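Local structure of Trm112p-like protein (Encephalitozoon cuniculi, 3Q87) at residues 45-49 / 50-54; 100-103 / 104-107. The protein binds zinc and probably activates its partner methyltransferase Mtq2, with which it forms a complex responsible for methylating the translation termination factor eRF1. All coordinates share one frame; numbering follows the deposited sequence.

In the fold
From the N terminus the chain supplies Cys-11 and Cys-14 to the zinc site, then runs through strand 20-24 and into helix 42-59, where contact 1 folds residues 45-49 onto 50-54. After helices 70-78 and 84-91 it passes through strand 93-96 and returns to the four-stranded antiparallel sheet, where contact 2, residues 100-103 with 104-107, closes the loop between strands 98-102 and 108-112. The centres of contacts 1 and 2, which follow in series without crossing, lie about 18 Å apart. Contact 1 belongs to the helical part and contact 2 to the zinc site at the end of that sheet. Lys-19 links them, pairing through its side chain with Glu-51 and through its backbone with Asp-103.

Contact 1. Residues 45-49 / 50-54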
# COMPACT_ATOMS: atom_id res chain seq x y z
N PHE A 45 -11.71 12.83 -0.12
CA PHE A 45 -11.74 13.87 -1.13
C PHE A 45 -13.01 14.73 -1.08
O PHE A 45 -13.12 15.72 -1.81
CB PHE A 45 -11.50 13.27 -2.52
CG PHE A 45 -10.16 12.59 -2.65
CD1 PHE A 45 -10.03 11.23 -2.45
CD2 PHE A 45 -9.02 13.33 -2.94
CE1 PHE A 45 -8.80 10.61 -2.56
CE2 PHE A 45 -7.78 12.71 -3.05
CZ PHE A 45 -7.67 11.35 -2.85
N THR A 46 -13.96 14.37 -0.21
CA THR A 46 -15.19 15.16 -0.05
C THR A 46 -15.09 16.11 1.13
O THR A 46 -15.52 17.25 1.04
CB THR A 46 -16.49 14.29 0.11
OG1 THR A 46 -16.35 13.37 1.20
CG2 THR A 46 -16.83 13.54 -1.17
N GLU A 47 -14.53 15.63 2.24
CA GLU A 47 -14.47 16.41 3.47
C GLU A 47 -13.99 17.84 3.25
O GLU A 47 -13.21 18.11 2.34
CB GLU A 47 -13.59 15.71 4.50
CG GLU A 47 -14.14 14.38 4.98
CD GLU A 47 -13.09 13.53 5.66
OE1 GLU A 47 -11.95 14.02 5.82
OE2 GLU A 47 -13.40 12.37 6.02
N ASN A 48 -14.46 18.75 4.10
CA ASN A 48 -14.17 20.18 3.95
C ASN A 48 -14.41 20.66 2.54
O ASN A 48 -13.58 21.34 1.96
CB ASN A 48 -12.73 20.50 4.34
CG ASN A 48 -12.62 21.14 5.71
OD1 ASN A 48 -13.22 20.65 6.68
ND2 ASN A 48 -11.86 22.23 5.81
N GLY A 49 -15.56 20.28 2.00
CA GLY A 49 -15.94 20.73 0.68
C GLY A 49 -14.86 20.49 -0.36
O GLY A 49 -14.58 21.36 -1.18
N GLY A 50 -14.26 19.30 -0.30
CA GLY A 50 -13.33 18.86 -1.32
C GLY A 50 -11.95 19.48 -1.16
O GLY A 50 -11.25 19.72 -2.13
N GLU A 51 -11.57 19.71 0.09
CA GLU A 51 -10.29 20.32 0.40
C GLU A 51 -9.11 19.63 -0.28
O GLU A 51 -8.27 20.29 -0.90
CB GLU A 51 -10.06 20.39 1.91
CG GLU A 51 -8.68 20.92 2.27
CD GLU A 51 -8.43 20.94 3.75
OE1 GLU A 51 -7.40 21.50 4.16
OE2 GLU A 51 -9.26 20.39 4.51
N ARG A 52 -9.03 18.30 -0.17
CA ARG A 52 -7.91 17.58 -0.76
C ARG A 52 -7.84 17.79 -2.27
O ARG A 52 -6.74 17.94 -2.83
CB ARG A 52 -7.94 16.08 -0.39
CG ARG A 52 -7.65 15.82 1.08
CD ARG A 52 -7.21 14.39 1.35
NE ARG A 52 -6.62 14.26 2.68
CZ ARG A 52 -7.29 14.01 3.80
NH1 ARG A 52 -8.61 13.85 3.79
NH2 ARG A 52 -6.64 13.92 4.96
N LEU A 53 -9.00 17.83 -2.92
CA LEU A 53 -9.07 18.06 -4.36
C LEU A 53 -8.60 19.46 -4.75
O LEU A 53 -7.88 19.64 -5.73
CB LEU A 53 -10.50 17.85 -4.87
CG LEU A 53 -11.05 16.44 -4.73
CD1 LEU A 53 -12.45 16.38 -5.29
CD2 LEU A 53 -10.15 15.46 -5.46
N LYS A 54 -9.06 20.46 -4.00
CA LYS A 54 -8.61 21.83 -4.17
C LYS A 54 -7.10 21.94 -3.99
O LYS A 54 -6.42 22.61 -4.75
CB LYS A 54 -9.30 22.75 -3.17
CG LYS A 54 -10.79 22.92 -3.41
CD LYS A 54 -11.41 23.82 -2.34
CE LYS A 54 -12.88 24.10 -2.63
NZ LYS A 54 -13.64 24.53 -1.42
O HOH W 1 -10.96 16.65 1.31
O HOH W 2 -12.53 24.05 1.07
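Phe-45 and Leu-53 meet in a local contact at a kink of helix 42-59, on the side turned to helices 70-78 and 84-91. Leu-53 CD2 lies 3.5 Å from Phe-45 CD2, the leucine crossing the phenylalanine at about a right angle. With CG anti to its own carbonyl carbon (chi1 -61°), Phe-45 brings its ring beside this methyl and the CB of Arg-52. Phe-45 also touches Leu-90, while Leu-53 packs on Ile-73, Phe-76, Ile-86 and Leu-90.

The bend itself is made by Asn-48, Gly-49 and Gly-50, all with positive phi. Gly-50 N donates to Thr-46 O at 2.8 Å and more weakly to Glu-47 O. The latter oxygen also accepts from Glu-51 N at 3.2 Å, with an N-H...O angle of 157°. A water bridges Glu-47 O to Arg-52 N, serving an amide that lacks a bond to the preceding turn. Phe-45 O has no conventional partner; Gly-50 CA approaches it at 3.2 Å in a CA-H...O contact.

On the polar side, Arg-52 NH1 is held mainly by Met-44 O. A long salt bridge supplements this, Glu-47 OE1 coming to the edge of the Arg-52 guanidinium 3.9 Å from NH1, while Glu-47 OE2 bonds to His-43. Glu-51 is held by Lys-19. The extended Lys-54 chain brings NZ to within 3.3 Å of Gly-49 O, a weak bond supplemented by a water between NZ and Asn-48 O.

The whole is a kinked amphipathic helix, interrupted at Asn-48, Gly-49 and Gly-50 and rejoined by backbone bonds and water, with Phe-45 and Leu-53 packed on helices 70-78 and 84-91.

Contact 2. Residues 100-103 / 104-107; sequences LRCD and MCGL. With ZN (zinc ion), chain C.
Cys-102, at the end of strand 98-102, reaches across the turn to residues 104-107. Its CB lies 3.9 Å from Leu-107 O and makes a looser apolar approach to Leu-107 CB. From there SG stands anti to the backbone N (chi1 173°), which carries the sulfur over the following loop. SG binds the zinc ion at 2.3 Å. It also accepts the amide of Cys-105, N to SG 3.4 Å with a nearly straight N-H...S angle of 168°, and a weaker bond from Met-104 N.

Cys-105 completes this half of the site. Its SG is set between its own backbone N and carbonyl carbon (chi1 76°), binds zinc at 2.3 Å and in turn accepts Leu-107 N at 3.4 Å. Cys-11 and Cys-14 supply the other two ligands.

The backbone closes round the pair: Cys-102 N donates to Leu-107 O at 2.9 Å, and Gly-106 N to Cys-102 O. Gly-106 takes a positive phi where the loop turns back towards strand 108-112. At the start of the loop, Asp-103 OD1 lies 3.3 Å from Met-104 CG and accepts from Lys-19 N.

This is the CxxC zinc knuckle of a zinc beta-ribbon, in which amide N-H groups pointing at thiolate sulfurs probably disperse their negative charge and help stabilise a four-cysteine zinc centre.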
# COMPACT_ATOMS: atom_id res chain seq x y z
N LEU A 100 5.71 15.22 -1.08
CA LEU A 100 4.55 15.30 -0.22
C LEU A 100 5.00 15.84 1.13
O LEU A 100 5.95 15.32 1.71
CB LEU A 100 3.93 13.91 -0.03
CG LEU A 100 3.36 13.25 -1.29
CD1 LEU A 100 2.90 11.84 -0.97
CD2 LEU A 100 2.22 14.08 -1.90
N ARG A 101 4.32 16.86 1.64
CA ARG A 101 4.71 17.49 2.90
C ARG A 101 3.57 17.45 3.93
O ARG A 101 2.47 17.90 3.65
CB ARG A 101 5.15 18.95 2.66
CG ARG A 101 5.43 19.73 3.96
CD ARG A 101 5.97 21.14 3.72
NE ARG A 101 5.21 21.86 2.71
CZ ARG A 101 4.05 22.46 2.94
NH1 ARG A 101 3.49 22.41 4.14
NH2 ARG A 101 3.43 23.11 1.95
N CYS A 102 3.84 16.92 5.12
CA CYS A 102 2.87 16.94 6.20
C CYS A 102 2.64 18.37 6.65
O CYS A 102 3.58 19.06 7.00
CB CYS A 102 3.38 16.14 7.40
SG CYS A 102 2.29 16.29 8.88
N ASP A 103 1.39 18.83 6.64
CA ASP A 103 1.11 20.22 6.98
C ASP A 103 1.31 20.52 8.46
O ASP A 103 1.40 21.68 8.83
CB ASP A 103 -0.30 20.62 6.54
CG ASP A 103 -1.40 19.91 7.33
OD1 ASP A 103 -1.10 18.95 8.06
OD2 ASP A 103 -2.58 20.32 7.22
N MET A 104 1.39 19.49 9.30
CA MET A 104 1.55 19.72 10.73
C MET A 104 3.00 19.71 11.21
O MET A 104 3.39 20.59 11.99
CB MET A 104 0.72 18.73 11.56
CG MET A 104 -0.79 18.89 11.37
SD MET A 104 -1.45 20.42 12.06
CE MET A 104 -0.89 20.25 13.76
N CYS A 105 3.79 18.74 10.77
CA CYS A 105 5.17 18.66 11.25
C CYS A 105 6.19 18.98 10.16
O CYS A 105 7.38 19.03 10.44
CB CYS A 105 5.45 17.28 11.84
SG CYS A 105 5.67 16.04 10.55
N GLY A 106 5.72 19.19 8.93
CA GLY A 106 6.62 19.50 7.83
C GLY A 106 7.47 18.36 7.27
O GLY A 106 8.31 18.58 6.41
N LEU A 107 7.29 17.15 7.78
CA LEU A 107 7.98 15.98 7.21
C LEU A 107 7.72 15.87 5.70
O LEU A 107 6.60 16.05 5.24
CB LEU A 107 7.52 14.71 7.91
CG LEU A 107 8.25 13.42 7.53
CD1 LEU A 107 9.62 13.41 8.18
CD2 LEU A 107 7.46 12.19 7.95
ZN ZN C . 3.55 15.07 10.36